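Local atomic coordinates of HP1028 (Helicobacter pylori, PDB entry 4INN), a protein that belongs to the lipocalin family and probably binds and transports small molecules. Residues A[62-67]-A[94-99]; A[41-46]-A[148-153]. The protein carries 1 engineered substitution. One frame throughout, in Å; residues are numbered along the deposited sequence.

Both contacts belong to the antiparallel barrel of this lipocalin, with centres about 16 Å apart. Interaction 1 joins the neighbouring strands 61-69 and 95-104, its centre about 5 Å from that of the chain. Interaction 2, about 11 Å from the chain centre, lies where the barrel closes, the first strand and the loop after it lying against the last strand, 147-154. The two meet inside the barrel, where Phe-96 CZ lies 4.3 Å from Trp-152 CH2. Interaction 2 also reaches the pocket: Lys-148 and Phe-150 line the site of a bound polyethylene glycol, probably from the crystallisation liquor, and the Phe-150 side chain is about 4 Å from it.

Interaction 1 of 2, residues A[62-67]-A[94-99]; sequences FYAYGI and VVFLSD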
ATOM      1  N   PHE A  62      -5.376   2.086   9.551  1.00 18.99           N
ATOM      2  CA  PHE A  62      -5.266   2.254   8.098  1.00 17.41           C
ATOM      3  C   PHE A  62      -4.620   1.067   7.435  1.00 15.61           C
ATOM      4  O   PHE A  62      -3.742   0.425   8.016  1.00 14.38           O
ATOM      5  CB  PHE A  62      -4.552   3.563   7.783  1.00 17.68           C
ATOM      6  CG  PHE A  62      -5.302   4.739   8.318  1.00 18.71           C
ATOM      7  CD1 PHE A  62      -6.274   5.372   7.543  1.00 18.20           C
ATOM      8  CD2 PHE A  62      -5.157   5.127   9.667  1.00 18.56           C
ATOM      9  CE1 PHE A  62      -6.996   6.425   8.075  1.00 18.51           C
ATOM     10  CE2 PHE A  62      -5.909   6.172  10.188  1.00 18.00           C
ATOM     11  CZ  PHE A  62      -6.822   6.817   9.400  1.00 17.33           C
ATOM     12  N   TYR A  63      -5.109   0.776   6.231  1.00 14.18           N
ATOM     13  CA  TYR A  63      -4.713  -0.386   5.474  1.00 13.83           C
ATOM     14  C   TYR A  63      -4.488   0.057   4.029  1.00 13.26           C
ATOM     15  O   TYR A  63      -4.920   1.129   3.668  1.00 12.58           O
ATOM     16  CB  TYR A  63      -5.844  -1.423   5.495  1.00 14.42           C
ATOM     17  CG  TYR A  63      -6.230  -1.939   6.846  1.00 15.00           C
ATOM     18  CD1 TYR A  63      -5.769  -3.166   7.295  1.00 15.32           C
ATOM     19  CD2 TYR A  63      -7.068  -1.199   7.682  1.00 15.94           C
ATOM     20  CE1 TYR A  63      -6.106  -3.645   8.542  1.00 15.88           C
ATOM     21  CE2 TYR A  63      -7.417  -1.664   8.928  1.00 16.29           C
ATOM     22  CZ  TYR A  63      -6.935  -2.884   9.346  1.00 16.96           C
ATOM     23  OH  TYR A  63      -7.279  -3.332  10.586  1.00 19.27           O
ATOM     24  N   ALA A  64      -3.858  -0.782   3.201  1.00 13.00           N
ATOM     25  CA  ALA A  64      -3.779  -0.525   1.766  1.00 13.40           C
ATOM     26  C   ALA A  64      -3.829  -1.801   0.914  1.00 14.13           C
ATOM     27  O   ALA A  64      -3.355  -2.870   1.350  1.00 14.04           O
ATOM     28  CB  ALA A  64      -2.512   0.253   1.440  1.00 13.84           C
ATOM     29  N   TYR A  65      -4.380  -1.671  -0.302  1.00 13.71           N
ATOM     30  CA  TYR A  65      -4.389  -2.770  -1.285  1.00 13.95           C
ATOM     31  C   TYR A  65      -3.932  -2.229  -2.643  1.00 13.96           C
ATOM     32  O   TYR A  65      -3.898  -1.024  -2.842  1.00 14.15           O
ATOM     33  CB  TYR A  65      -5.782  -3.414  -1.392  1.00 14.07           C
ATOM     34  CG  TYR A  65      -6.803  -2.541  -2.101  1.00 13.80           C
ATOM     35  CD1 TYR A  65      -6.925  -2.569  -3.478  1.00 13.51           C
ATOM     36  CD2 TYR A  65      -7.635  -1.697  -1.394  1.00 14.06           C
ATOM     37  CE1 TYR A  65      -7.844  -1.783  -4.134  1.00 13.59           C
ATOM     38  CE2 TYR A  65      -8.559  -0.886  -2.056  1.00 14.19           C
ATOM     39  CZ  TYR A  65      -8.644  -0.922  -3.425  1.00 13.38           C
ATOM     40  OH  TYR A  65      -9.536  -0.114  -4.077  1.00 12.81           O
ATOM     41  N   GLY A  66      -3.544  -3.104  -3.566  1.00 13.77           N
ATOM     42  CA  GLY A  66      -3.000  -2.664  -4.857  1.00 13.43           C
ATOM     43  C   GLY A  66      -4.090  -2.642  -5.914  1.00 13.72           C
ATOM     44  O   GLY A  66      -4.939  -3.506  -5.933  1.00 13.46           O
ATOM     45  N   ILE A  67      -4.074  -1.652  -6.790  1.00 14.15           N
ATOM     46  CA  ILE A  67      -5.092  -1.534  -7.809  1.00 15.00           C
ATOM     47  C   ILE A  67      -4.555  -2.100  -9.124  1.00 16.53           C
ATOM     48  O   ILE A  67      -5.090  -3.062  -9.651  1.00 15.54           O
ATOM     49  CB  ILE A  67      -5.530  -0.061  -7.945  1.00 14.87           C
ATOM     50  CG1 ILE A  67      -6.352   0.337  -6.720  1.00 14.09           C
ATOM     51  CG2 ILE A  67      -6.303   0.180  -9.244  1.00 14.97           C
ATOM     52  CD1 ILE A  67      -6.584   1.815  -6.637  1.00 13.90           C
ATOM     53  N   VAL A  94      -6.001  -7.011  -3.021  1.00 18.32           N
ATOM     54  CA  VAL A  94      -5.627  -7.692  -1.819  1.00 16.85           C
ATOM     55  C   VAL A  94      -4.800  -6.765  -0.923  1.00 16.61           C
ATOM     56  O   VAL A  94      -3.914  -6.039  -1.383  1.00 16.26           O
ATOM     57  CB  VAL A  94      -4.819  -8.948  -2.170  1.00 16.72           C
ATOM     58  CG1 VAL A  94      -4.140  -9.560  -0.943  1.00 16.37           C
ATOM     59  CG2 VAL A  94      -5.732  -9.964  -2.848  1.00 16.99           C
ATOM     60  N   VAL A  95      -5.090  -6.838   0.371  1.00 15.86           N
ATOM     61  CA  VAL A  95      -4.432  -6.069   1.385  1.00 15.49           C
ATOM     62  C   VAL A  95      -3.010  -6.512   1.570  1.00 15.81           C
ATOM     63  O   VAL A  95      -2.753  -7.650   1.955  1.00 16.48           O
ATOM     64  CB  VAL A  95      -5.143  -6.222   2.721  1.00 15.01           C
ATOM     65  CG1 VAL A  95      -4.302  -5.640   3.842  1.00 14.93           C
ATOM     66  CG2 VAL A  95      -6.513  -5.568   2.656  1.00 15.17           C
ATOM     67  N   PHE A  96      -2.085  -5.595   1.312  1.00 16.27           N
ATOM     68  CA  PHE A  96      -0.663  -5.845   1.568  1.00 15.88           C
ATOM     69  C   PHE A  96      -0.145  -5.025   2.741  1.00 16.12           C
ATOM     70  O   PHE A  96       0.938  -5.315   3.254  1.00 16.18           O
ATOM     71  CB  PHE A  96       0.172  -5.576   0.314  1.00 15.82           C
ATOM     72  CG  PHE A  96       0.293  -4.128  -0.044  1.00 15.55           C
ATOM     73  CD1 PHE A  96       1.346  -3.380   0.428  1.00 15.05           C
ATOM     74  CD2 PHE A  96      -0.640  -3.534  -0.865  1.00 16.51           C
ATOM     75  CE1 PHE A  96       1.458  -2.060   0.131  1.00 15.69           C
ATOM     76  CE2 PHE A  96      -0.544  -2.185  -1.180  1.00 17.25           C
ATOM     77  CZ  PHE A  96       0.512  -1.442  -0.669  1.00 16.77           C
ATOM     78  N   LEU A  97      -0.903  -4.012   3.166  1.00 16.14           N
ATOM     79  CA  LEU A  97      -0.489  -3.156   4.279  1.00 16.18           C
ATOM     80  C   LEU A  97      -1.607  -3.105   5.289  1.00 16.71           C
ATOM     81  O   LEU A  97      -2.749  -2.903   4.934  1.00 17.09           O
ATOM     82  CB  LEU A  97      -0.148  -1.754   3.777  1.00 15.75           C
ATOM     83  CG  LEU A  97       0.180  -0.593   4.728  1.00 15.81           C
ATOM     84  CD1 LEU A  97       0.985  -1.006   5.940  1.00 16.59           C
ATOM     85  CD2 LEU A  97       1.004   0.433   3.985  1.00 15.90           C
ATOM     86  N   SER A  98      -1.269  -3.298   6.550  1.00 18.45           N
ATOM     87  CA  SER A  98      -2.245  -3.291   7.619  1.00 20.32           C
ATOM     88  C   SER A  98      -1.667  -2.707   8.892  1.00 22.10           C
ATOM     89  O   SER A  98      -0.451  -2.606   9.041  1.00 22.10           O
ATOM     90  CB  SER A  98      -2.729  -4.717   7.882  1.00 20.85           C
ATOM     91  OG  SER A  98      -1.716  -5.635   7.554  1.00 20.54           O
ATOM     92  N   ASP A  99      -2.589  -2.272   9.755  1.00 24.07           N
ATOM     93  CA  ASP A  99      -2.378  -1.932  11.155  1.00 24.30           C
ATOM     94  C   ASP A  99      -1.694  -0.604  11.389  1.00 23.51           C
ATOM     95  O   ASP A  99      -1.135  -0.371  12.463  1.00 24.56           O
ATOM     96  CB  ASP A  99      -1.684  -3.081  11.923  1.00 27.14           C
ATOM     97  CG  ASP A  99      -2.595  -4.335  12.108  1.00 30.47           C
ATOM     98  OD1 ASP A  99      -3.865  -4.271  12.004  1.00 32.04           O
ATOM     99  OD2 ASP A  99      -2.004  -5.410  12.358  1.00 32.14           O
TER
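The carbonyl oxygen of Ala-64 is gripped by two successive amides, accepting from Phe-96 N at 3.0 Å and from Leu-97 N at 3.3 Å. Phe-96 and Leu-97 thus both face one residue, a classic beta bulge in the antiparallel pairing of strands 61-69 and 95-104 of the lipocalin barrel. The Phe-96 amide lies in the plane of the Ala-64 carbonyl, whereas that of Leu-97 is tilted from it. The pair is completed by Ala-64 N, which donates to Leu-97 O at 3.0 Å.

The extra residue in the strand lets two side chains pack beside the small Ala-64. Its methyl group meets Leu-97 CB at 3.9 Å, and on the same side the Phe-96 ring brings CZ close to it. Phe-96 CG stands between its own backbone N and carbonyl carbon (chi1 71°), which turns the ring back across the neighbouring strand; its CE2 edge points in plane at the backbone of Tyr-65 and Gly-66, 3.7 Å from Tyr-65 C. Leu-97 also touches Phe-55, and Phe-96 touches Val-53, both of strand 51-58.

Tyr-65 turns its ring away from strand 95-104, and of its side chain only CB stays close, beside Val-94 O. Its hydroxyl is hydrogen-bonded to Phe-168 N, its ring meets that of Phe-168, and the side chain also touches Leu-170 and Val-173 of helix 170-174; Val-173 is touched by Val-95 too.

At the other end of the contact, Tyr-63 CG is anti to its carbonyl carbon (chi1 -61°), which lays the ring against Ser-98 and Asp-99 of strand 95-104. Asp-99 N lies over one face and Val-95 CG1 at the edge, while the ring carbon CD1 of Tyr-63 comes within 3.5 Å of Ser-98 CB.

Interaction 2 of 2, residues A[41-46]-A[148-153]; sequences QTQEFL and KTFTWK
This is a mixed polar and aromatic surface contact at the closure of the barrel, where the end of strand 38-41 and the loop after it run along the last strand, 147-154. One antiparallel hydrogen-bonded pair anchors it: Gln-41 N donates to Lys-153 O at 2.8 Å, and Lys-153 N returns a bond to Gln-41 O. The two side chains lie side by side, joined by a weak bond from Lys-153 NZ to Gln-41 OE1, while Gln-41 NE2 is bonded to Ser-50 OG.

Beyond this pair a side chain takes over from the backbone. Gln-43, extended with CG anti to its backbone N (chi1 -165°), reaches across so that OE1 accepts an almost straight bond from Thr-151 N at 2.8 Å. A water links the two segments nearby, donating to Gln-43 O and accepting from Trp-152 NE1.

Thr-42 sets its methyl over the indole of Trp-152 in a CH-pi contact: CG2 is 3.5 Å from the centroid of the six-membered ring, almost on its normal. Farther along, Phe-150 turns its edge to the face of Phe-45 in a T-shaped pair, the centroids 5.2 Å apart and the planes at 64°. The Gln-43 amide comes to the Phe-150 ring at its edge, its plane steeply inclined to the ring. Phe-150 also lines the pocket in which a polyethylene glycol molecule is bound in the crystal.

Neighbouring strands hold both partners: Thr-42 OG1 bonds to Ser-51 N at the start of strand 51-58, whose Val-53 touches Thr-42 and Trp-152, and on strand 134-139 Phe-136 stacks on the indole.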
ATOM      1  N   GLN A  41       0.568   6.807  -5.983  1.00 13.28           N
ATOM      2  CA  GLN A  41       1.387   6.103  -6.968  1.00 14.40           C
ATOM      3  C   GLN A  41       2.722   5.842  -6.322  1.00 13.44           C
ATOM      4  O   GLN A  41       3.404   6.778  -5.934  1.00 12.84           O
ATOM      5  CB  GLN A  41       1.566   6.944  -8.247  1.00 15.64           C
ATOM      6  CG  GLN A  41       2.410   6.221  -9.293  1.00 16.68           C
ATOM      7  CD  GLN A  41       2.768   7.071 -10.504  1.00 18.35           C
ATOM      8  OE1 GLN A  41       2.123   8.077 -10.800  1.00 18.15           O
ATOM      9  NE2 GLN A  41       3.789   6.620 -11.247  1.00 19.58           N
ATOM     10  N   THR A  42       3.090   4.581  -6.212  1.00 13.69           N
ATOM     11  CA  THR A  42       4.333   4.214  -5.553  1.00 14.51           C
ATOM     12  C   THR A  42       5.552   4.533  -6.413  1.00 16.41           C
ATOM     13  O   THR A  42       5.442   4.925  -7.579  1.00 17.83           O
ATOM     14  CB  THR A  42       4.373   2.721  -5.226  1.00 14.30           C
ATOM     15  OG1 THR A  42       4.525   1.993  -6.447  1.00 14.05           O
ATOM     16  CG2 THR A  42       3.106   2.273  -4.481  1.00 13.83           C
ATOM     17  N   GLN A  43       6.721   4.366  -5.824  1.00 18.68           N
ATOM     18  CA  GLN A  43       7.967   4.733  -6.449  1.00 21.13           C
ATOM     19  C   GLN A  43       8.595   3.471  -6.935  1.00 21.71           C
ATOM     20  O   GLN A  43       8.734   2.522  -6.196  1.00 20.62           O
ATOM     21  CB  GLN A  43       8.892   5.407  -5.424  1.00 23.81           C
ATOM     22  CG  GLN A  43      10.058   6.149  -6.046  1.00 26.40           C
ATOM     23  CD  GLN A  43      10.996   6.785  -5.025  1.00 28.63           C
ATOM     24  OE1 GLN A  43      10.584   7.476  -4.113  1.00 29.47           O
ATOM     25  NE2 GLN A  43      12.273   6.562  -5.202  1.00 31.73           N
ATOM     26  N   GLU A  44       8.950   3.461  -8.202  1.00 25.64           N
ATOM     27  CA  GLU A  44       9.780   2.424  -8.780  1.00 28.00           C
ATOM     28  C   GLU A  44      11.060   2.236  -7.950  1.00 26.54           C
ATOM     29  O   GLU A  44      11.704   3.218  -7.582  1.00 24.96           O
ATOM     30  CB  GLU A  44      10.147   2.881 -10.176  1.00 32.66           C
ATOM     31  CG  GLU A  44      11.012   1.928 -10.968  1.00 37.88           C
ATOM     32  CD  GLU A  44      11.138   2.398 -12.400  1.00 41.68           C
ATOM     33  OE1 GLU A  44      11.537   3.579 -12.610  1.00 38.63           O
ATOM     34  OE2 GLU A  44      10.813   1.584 -13.301  1.00 46.05           O
ATOM     35  N   PHE A  45      11.402   0.978  -7.658  1.00 24.90           N
ATOM     36  CA  PHE A  45      12.640   0.626  -6.975  1.00 23.22           C
ATOM     37  C   PHE A  45      13.021  -0.790  -7.333  1.00 23.20           C
ATOM     38  O   PHE A  45      12.262  -1.712  -7.043  1.00 21.96           O
ATOM     39  CB  PHE A  45      12.474   0.710  -5.465  1.00 24.19           C
ATOM     40  CG  PHE A  45      13.716   0.330  -4.697  1.00 23.39           C
ATOM     41  CD1 PHE A  45      14.871   1.086  -4.812  1.00 23.35           C
ATOM     42  CD2 PHE A  45      13.717  -0.772  -3.851  1.00 24.01           C
ATOM     43  CE1 PHE A  45      16.011   0.746  -4.115  1.00 24.61           C
ATOM     44  CE2 PHE A  45      14.848  -1.125  -3.147  1.00 24.96           C
ATOM     45  CZ  PHE A  45      16.005  -0.364  -3.276  1.00 25.67           C
ATOM     46  N   LEU A  46      14.209  -0.947  -7.939  1.00 23.77           N
ATOM     47  CA  LEU A  46      14.705  -2.214  -8.495  1.00 23.65           C
ATOM     48  C   LEU A  46      13.684  -2.906  -9.410  1.00 25.44           C
ATOM     49  O   LEU A  46      13.165  -2.268 -10.322  1.00 23.50           O
ATOM     50  CB  LEU A  46      15.230  -3.116  -7.374  1.00 24.02           C
ATOM     51  CG  LEU A  46      16.752  -3.092  -7.109  1.00 24.10           C
ATOM     52  CD1 LEU A  46      17.396  -1.741  -7.378  1.00 22.79           C
ATOM     53  CD2 LEU A  46      17.046  -3.570  -5.682  1.00 24.35           C
ATOM     54  N   LYS A 148      14.323   2.077   4.437  1.00 28.81           N
ATOM     55  CA  LYS A 148      14.458   3.067   3.363  1.00 27.88           C
ATOM     56  C   LYS A 148      13.184   3.871   3.214  1.00 23.82           C
ATOM     57  O   LYS A 148      12.111   3.396   3.525  1.00 21.79           O
ATOM     58  CB  LYS A 148      14.767   2.351   2.046  1.00 31.28           C
ATOM     59  CG  LYS A 148      15.207   3.294   0.929  1.00 36.14           C
ATOM     60  CD  LYS A 148      16.032   2.565  -0.138  1.00 41.32           C
ATOM     61  CE  LYS A 148      16.695   3.533  -1.117  1.00 43.55           C
ATOM     62  NZ  LYS A 148      15.677   4.364  -1.822  1.00 44.89           N
ATOM     63  N   THR A 149      13.296   5.084   2.708  1.00 22.69           N
ATOM     64  CA  THR A 149      12.124   5.973   2.613  1.00 22.36           C
ATOM     65  C   THR A 149      11.889   6.276   1.152  1.00 21.13           C
ATOM     66  O   THR A 149      12.821   6.551   0.415  1.00 20.77           O
ATOM     67  CB  THR A 149      12.288   7.280   3.465  1.00 22.26           C
ATOM     68  OG1 THR A 149      12.289   6.943   4.859  1.00 21.81           O
ATOM     69  CG2 THR A 149      11.151   8.265   3.222  1.00 22.33           C
ATOM     70  N   PHE A 150      10.632   6.167   0.729  1.00 20.52           N
ATOM     71  CA  PHE A 150      10.249   6.385  -0.665  1.00 18.78           C
ATOM     72  C   PHE A 150       9.209   7.478  -0.721  1.00 18.38           C
ATOM     73  O   PHE A 150       8.535   7.770   0.282  1.00 17.91           O
ATOM     74  CB  PHE A 150       9.633   5.107  -1.198  1.00 19.17           C
ATOM     75  CG  PHE A 150      10.576   3.911  -1.222  1.00 19.36           C
ATOM     76  CD1 PHE A 150      11.393   3.691  -2.293  1.00 19.32           C
ATOM     77  CD2 PHE A 150      10.574   2.978  -0.184  1.00 20.05           C
ATOM     78  CE1 PHE A 150      12.215   2.588  -2.337  1.00 19.72           C
ATOM     79  CE2 PHE A 150      11.401   1.888  -0.202  1.00 19.91           C
ATOM     80  CZ  PHE A 150      12.235   1.687  -1.283  1.00 19.96           C
ATOM     81  N   THR A 151       9.008   8.087  -1.871  1.00 18.78           N
ATOM     82  CA  THR A 151       7.886   9.008  -1.929  1.00 20.51           C
ATOM     83  C   THR A 151       6.764   8.582  -2.889  1.00 20.36           C
ATOM     84  O   THR A 151       6.980   8.318  -4.055  1.00 24.11           O
ATOM     85  CB  THR A 151       8.292  10.506  -1.947  1.00 21.00           C
ATOM     86  OG1 THR A 151       7.529  11.210  -2.928  1.00 22.33           O
ATOM     87  CG2 THR A 151       9.739  10.691  -2.175  1.00 21.35           C
ATOM     88  N   TRP A 152       5.561   8.504  -2.331  1.00 19.69           N
ATOM     89  CA  TRP A 152       4.360   8.033  -3.012  1.00 19.00           C
ATOM     90  C   TRP A 152       3.467   9.247  -3.282  1.00 19.85           C
ATOM     91  O   TRP A 152       3.041   9.897  -2.325  1.00 18.65           O
ATOM     92  CB  TRP A 152       3.616   7.059  -2.095  1.00 17.91           C
ATOM     93  CG  TRP A 152       4.289   5.742  -1.937  1.00 17.05           C
ATOM     94  CD1 TRP A 152       5.581   5.458  -2.192  1.00 17.07           C
ATOM     95  CD2 TRP A 152       3.700   4.532  -1.471  1.00 16.81           C
ATOM     96  NE1 TRP A 152       5.844   4.144  -1.952  1.00 17.00           N
ATOM     97  CE2 TRP A 152       4.706   3.545  -1.497  1.00 16.80           C
ATOM     98  CE3 TRP A 152       2.409   4.176  -1.061  1.00 17.28           C
ATOM     99  CZ2 TRP A 152       4.481   2.222  -1.122  1.00 16.79           C
ATOM    100  CZ3 TRP A 152       2.172   2.856  -0.684  1.00 17.50           C
ATOM    101  CH2 TRP A 152       3.211   1.888  -0.722  1.00 17.35           C
ATOM    102  N   LYS A 153       3.223   9.564  -4.559  1.00 20.47           N
ATOM    103  CA  LYS A 153       2.454  10.741  -4.909  1.00 22.54           C
ATOM    104  C   LYS A 153       0.983  10.488  -4.701  1.00 20.98           C
ATOM    105  O   LYS A 153       0.464   9.470  -5.129  1.00 20.36           O
ATOM    106  CB  LYS A 153       2.628  11.133  -6.385  1.00 27.46           C
ATOM    107  CG  LYS A 153       3.744  12.128  -6.681  1.00 32.06           C
ATOM    108  CD  LYS A 153       4.896  11.472  -7.451  1.00 36.04           C
ATOM    109  CE  LYS A 153       4.602  11.377  -8.952  1.00 40.05           C
ATOM    110  NZ  LYS A 153       4.632   9.985  -9.530  1.00 42.08           N
TER
HETATM  111  O   HOH W   1       5.940   7.909  -7.226  1.00 27.98           O
HETATM  112  O   HOH W   2       7.844   2.417  -3.563  1.00 17.93           O